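Local atomic coordinates of pheromone cOB1/lipoprotein, YaeC family (Enterococcus faecalis, PDB entry 4EF1), a protein that probably binds methionine as the lipid-attached substrate-binding component of a membrane transporter, and whose precursor probably also gives rise to the pheromone cOB1. Residues E17-V22 with L33-Y38. Sequence-based numbering, arbitrary orientation.
Sequences EILEHV and LEVTTY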
ATOM      1  N   GLU A  17       2.876  12.184  -6.509  1.00 21.32           N
ATOM      2  CA  GLU A  17       3.116  12.451  -7.956  1.00 22.55           C
ATOM      3  C   GLU A  17       1.778  12.379  -8.773  1.00 22.45           C
ATOM      4  O   GLU A  17       1.552  13.183  -9.691  1.00 20.35           O
ATOM      5  CB  GLU A  17       4.204  11.530  -8.501  1.00 27.47           C
ATOM      6  CG  GLU A  17       5.592  11.818  -7.919  1.00 29.18           C
ATOM      7  CD  GLU A  17       6.724  11.133  -8.671  1.00 37.44           C
ATOM      8  OE1 GLU A  17       6.488  10.282  -9.558  1.00 36.91           O
ATOM      9  OE2 GLU A  17       7.874  11.449  -8.374  1.00 36.21           O
ATOM     10  N   ILE A  18       0.859  11.510  -8.347  1.00 19.70           N
ATOM     11  CA  ILE A  18      -0.476  11.405  -8.974  1.00 19.55           C
ATOM     12  C   ILE A  18      -1.249  12.688  -8.705  1.00 21.35           C
ATOM     13  O   ILE A  18      -1.773  13.304  -9.641  1.00 20.92           O
ATOM     14  CB  ILE A  18      -1.257  10.162  -8.455  1.00 19.49           C
ATOM     15  CG1 ILE A  18      -0.642   8.894  -9.071  1.00 19.61           C
ATOM     16  CG2 ILE A  18      -2.734  10.225  -8.822  1.00 18.60           C
ATOM     17  CD1 ILE A  18      -1.213   7.577  -8.528  1.00 18.49           C
ATOM     18  N   LEU A  19      -1.248  13.114  -7.435  1.00 21.20           N
ATOM     19  CA  LEU A  19      -1.885  14.364  -7.005  1.00 20.07           C
ATOM     20  C   LEU A  19      -1.338  15.596  -7.760  1.00 22.32           C
ATOM     21  O   LEU A  19      -2.111  16.412  -8.310  1.00 24.03           O
ATOM     22  CB  LEU A  19      -1.809  14.522  -5.491  1.00 18.55           C
ATOM     23  CG  LEU A  19      -2.607  13.476  -4.693  1.00 18.03           C
ATOM     24  CD1 LEU A  19      -2.344  13.603  -3.227  1.00 18.81           C
ATOM     25  CD2 LEU A  19      -4.121  13.559  -4.994  1.00 18.77           C
ATOM     26  N   GLU A  20      -0.024  15.739  -7.808  1.00 24.07           N
ATOM     27  CA  GLU A  20       0.554  16.849  -8.575  1.00 23.98           C
ATOM     28  C   GLU A  20       0.036  16.826 -10.007  1.00 23.12           C
ATOM     29  O   GLU A  20      -0.315  17.879 -10.559  1.00 24.61           O
ATOM     30  CB  GLU A  20       2.101  16.823  -8.584  1.00 26.59           C
ATOM     31  CG  GLU A  20       2.784  17.114  -7.242  1.00 28.18           C
ATOM     32  CD  GLU A  20       2.539  18.510  -6.674  1.00 27.86           C
ATOM     33  OE1 GLU A  20       2.348  19.470  -7.445  1.00 27.79           O
ATOM     34  OE2 GLU A  20       2.494  18.634  -5.416  1.00 34.45           O
ATOM     35  N   HIS A  21       0.039  15.646 -10.628  1.00 21.88           N
ATOM     36  CA  HIS A  21      -0.389  15.488 -12.011  1.00 21.64           C
ATOM     37  C   HIS A  21      -1.803  15.957 -12.281  1.00 20.44           C
ATOM     38  O   HIS A  21      -2.074  16.520 -13.338  1.00 20.32           O
ATOM     39  CB  HIS A  21      -0.164  14.040 -12.490  1.00 22.56           C
ATOM     40  CG  HIS A  21      -0.700  13.769 -13.876  1.00 24.77           C
ATOM     41  ND1 HIS A  21      -0.071  14.186 -14.980  1.00 27.02           N
ATOM     42  CD2 HIS A  21      -1.864  13.139 -14.305  1.00 26.91           C
ATOM     43  CE1 HIS A  21      -0.796  13.845 -16.073  1.00 27.26           C
ATOM     44  NE2 HIS A  21      -1.876  13.198 -15.664  1.00 28.88           N
ATOM     45  N   VAL A  22      -2.717  15.710 -11.358  1.00 19.35           N
ATOM     46  CA  VAL A  22      -4.125  16.096 -11.556  1.00 20.80           C
ATOM     47  C   VAL A  22      -4.460  17.557 -11.124  1.00 21.70           C
ATOM     48  O   VAL A  22      -5.605  18.008 -11.320  1.00 20.63           O
ATOM     49  CB  VAL A  22      -5.097  15.067 -10.885  1.00 20.22           C
ATOM     50  CG1 VAL A  22      -4.867  13.642 -11.442  1.00 20.48           C
ATOM     51  CG2 VAL A  22      -4.977  15.068  -9.376  1.00 17.73           C
ATOM     52  N   LEU A  33      -5.895  22.108  -5.445  1.00 29.57           N
ATOM     53  CA  LEU A  33      -5.345  20.949  -4.791  1.00 28.04           C
ATOM     54  C   LEU A  33      -3.956  21.288  -4.216  1.00 27.68           C
ATOM     55  O   LEU A  33      -3.114  21.897  -4.891  1.00 27.99           O
ATOM     56  CB  LEU A  33      -5.301  19.798  -5.789  1.00 25.96           C
ATOM     57  CG  LEU A  33      -4.885  18.459  -5.289  1.00 26.02           C
ATOM     58  CD1 LEU A  33      -5.871  18.006  -4.203  1.00 25.81           C
ATOM     59  CD2 LEU A  33      -4.884  17.512  -6.463  1.00 25.75           C
ATOM     60  N   GLU A  34      -3.746  20.955  -2.949  1.00 26.60           N
ATOM     61  CA  GLU A  34      -2.459  21.158  -2.287  1.00 30.03           C
ATOM     62  C   GLU A  34      -2.037  19.848  -1.640  1.00 31.26           C
ATOM     63  O   GLU A  34      -2.863  19.124  -1.092  1.00 32.60           O
ATOM     64  CB  GLU A  34      -2.552  22.296  -1.268  1.00 37.47           C
ATOM     65  CG  GLU A  34      -2.874  23.641  -1.914  1.00 39.71           C
ATOM     66  CD  GLU A  34      -2.944  24.811  -0.930  1.00 43.06           C
ATOM     67  OE1 GLU A  34      -2.796  24.596   0.297  1.00 42.61           O
ATOM     68  OE2 GLU A  34      -3.178  25.946  -1.405  1.00 36.95           O
ATOM     69  N   VAL A  35      -0.759  19.526  -1.752  1.00 28.96           N
ATOM     70  CA  VAL A  35      -0.257  18.221  -1.352  1.00 28.92           C
ATOM     71  C   VAL A  35       0.792  18.359  -0.244  1.00 27.73           C
ATOM     72  O   VAL A  35       1.682  19.213  -0.336  1.00 25.73           O
ATOM     73  CB  VAL A  35       0.383  17.507  -2.550  1.00 27.56           C
ATOM     74  CG1 VAL A  35       0.902  16.137  -2.147  1.00 26.29           C
ATOM     75  CG2 VAL A  35      -0.613  17.386  -3.672  1.00 25.12           C
ATOM     76  N   THR A  36       0.676  17.529   0.789  1.00 26.95           N
ATOM     77  CA  THR A  36       1.687  17.449   1.879  1.00 30.54           C
ATOM     78  C   THR A  36       2.190  16.018   1.802  1.00 27.63           C
ATOM     79  O   THR A  36       1.371  15.124   1.740  1.00 26.81           O
ATOM     80  CB  THR A  36       1.078  17.740   3.246  1.00 30.07           C
ATOM     81  OG1 THR A  36       0.593  19.081   3.244  1.00 32.98           O
ATOM     82  CG2 THR A  36       2.111  17.609   4.380  1.00 31.79           C
ATOM     83  N   THR A  37       3.512  15.825   1.739  1.00 24.90           N
ATOM     84  CA  THR A  37       4.121  14.491   1.617  0.50 24.97           C
ATOM     85  C   THR A  37       4.519  13.978   3.016  1.00 24.41           C
ATOM     86  O   THR A  37       5.035  14.751   3.828  1.00 25.51           O
ATOM     87  CB  THR A  37       5.334  14.545   0.637  0.50 25.66           C
ATOM     88  OG1 THR A  37       4.855  14.803  -0.699  0.50 23.24           O
ATOM     89  CG2 THR A  37       6.149  13.253   0.650  0.50 24.50           C
ATOM     90  N   TYR A  38       4.262  12.710   3.275  1.00 21.93           N
ATOM     91  CA  TYR A  38       4.595  11.994   4.518  1.00 22.89           C
ATOM     92  C   TYR A  38       5.383  10.726   4.160  1.00 23.77           C
ATOM     93  O   TYR A  38       5.080  10.058   3.169  1.00 25.17           O
ATOM     94  CB  TYR A  38       3.334  11.563   5.286  1.00 24.07           C
ATOM     95  CG  TYR A  38       2.518  12.714   5.773  1.00 26.23           C
ATOM     96  CD1 TYR A  38       2.789  13.307   6.997  1.00 26.56           C
ATOM     97  CD2 TYR A  38       1.486  13.257   4.994  1.00 25.37           C
ATOM     98  CE1 TYR A  38       2.078  14.419   7.433  1.00 26.91           C
ATOM     99  CE2 TYR A  38       0.754  14.369   5.440  1.00 27.27           C
ATOM    100  CZ  TYR A  38       1.052  14.933   6.660  1.00 27.21           C
ATOM    101  OH  TYR A  38       0.363  16.029   7.109  1.00 27.02           O
TER
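The carboxylate of Glu20 crosses the side chain of Val35 at a slant, with its OE2 3.7 Å from CB of Val35, while its other oxygen, OE1, forms a salt bridge with Lys23, about one turn further along the helix. This division of labour illustrates how a charged residue at the border of a hydrophobic interface can cover it without entering it. The side chain of Glu20 sets out away from the strand, but the bend at chi2 (-63°) brings the carboxylate back to the valine.

The remaining side-chain contacts are apolar, and no hydrogen bond joins the two segments. Val35 directs CG2 at the helix, where it meets CB of Leu19 at 3.6 Å; with CG1 anti to the backbone N (chi1 -180°), CG2 is the branch turned to the leucine. One strand position in two faces the helix, so Leu33 continues the same row. Its CD2 fits between the backbone and side chains of the helix: it comes within 3.5 Å of the carbonyl O of Leu19, touches CG2 of Val22 at 3.8 Å, and has CD2 of Leu19 farther off, at 4.3 Å. Leu19 and Leu33 both also pack on Val8 of the adjacent strand, and Leu19 and Val22 reach helix 215-225 through Leu220 and Val223.

The axes of the two short segments run nearly antiparallel, at 162°, and approach to 8.6 Å. Meanwhile Glu34 and Thr36, whose side chains point away from the helix, hydrogen-bond through their backbones to strand 4-10 within the sheet. Edge strand 31-37 runs parallel to strand 4-10 and helix 12-28 connects them, making a beta-alpha-beta crossover, a recurrent unit of the alpha/beta lobes of periplasmic-binding-protein folds.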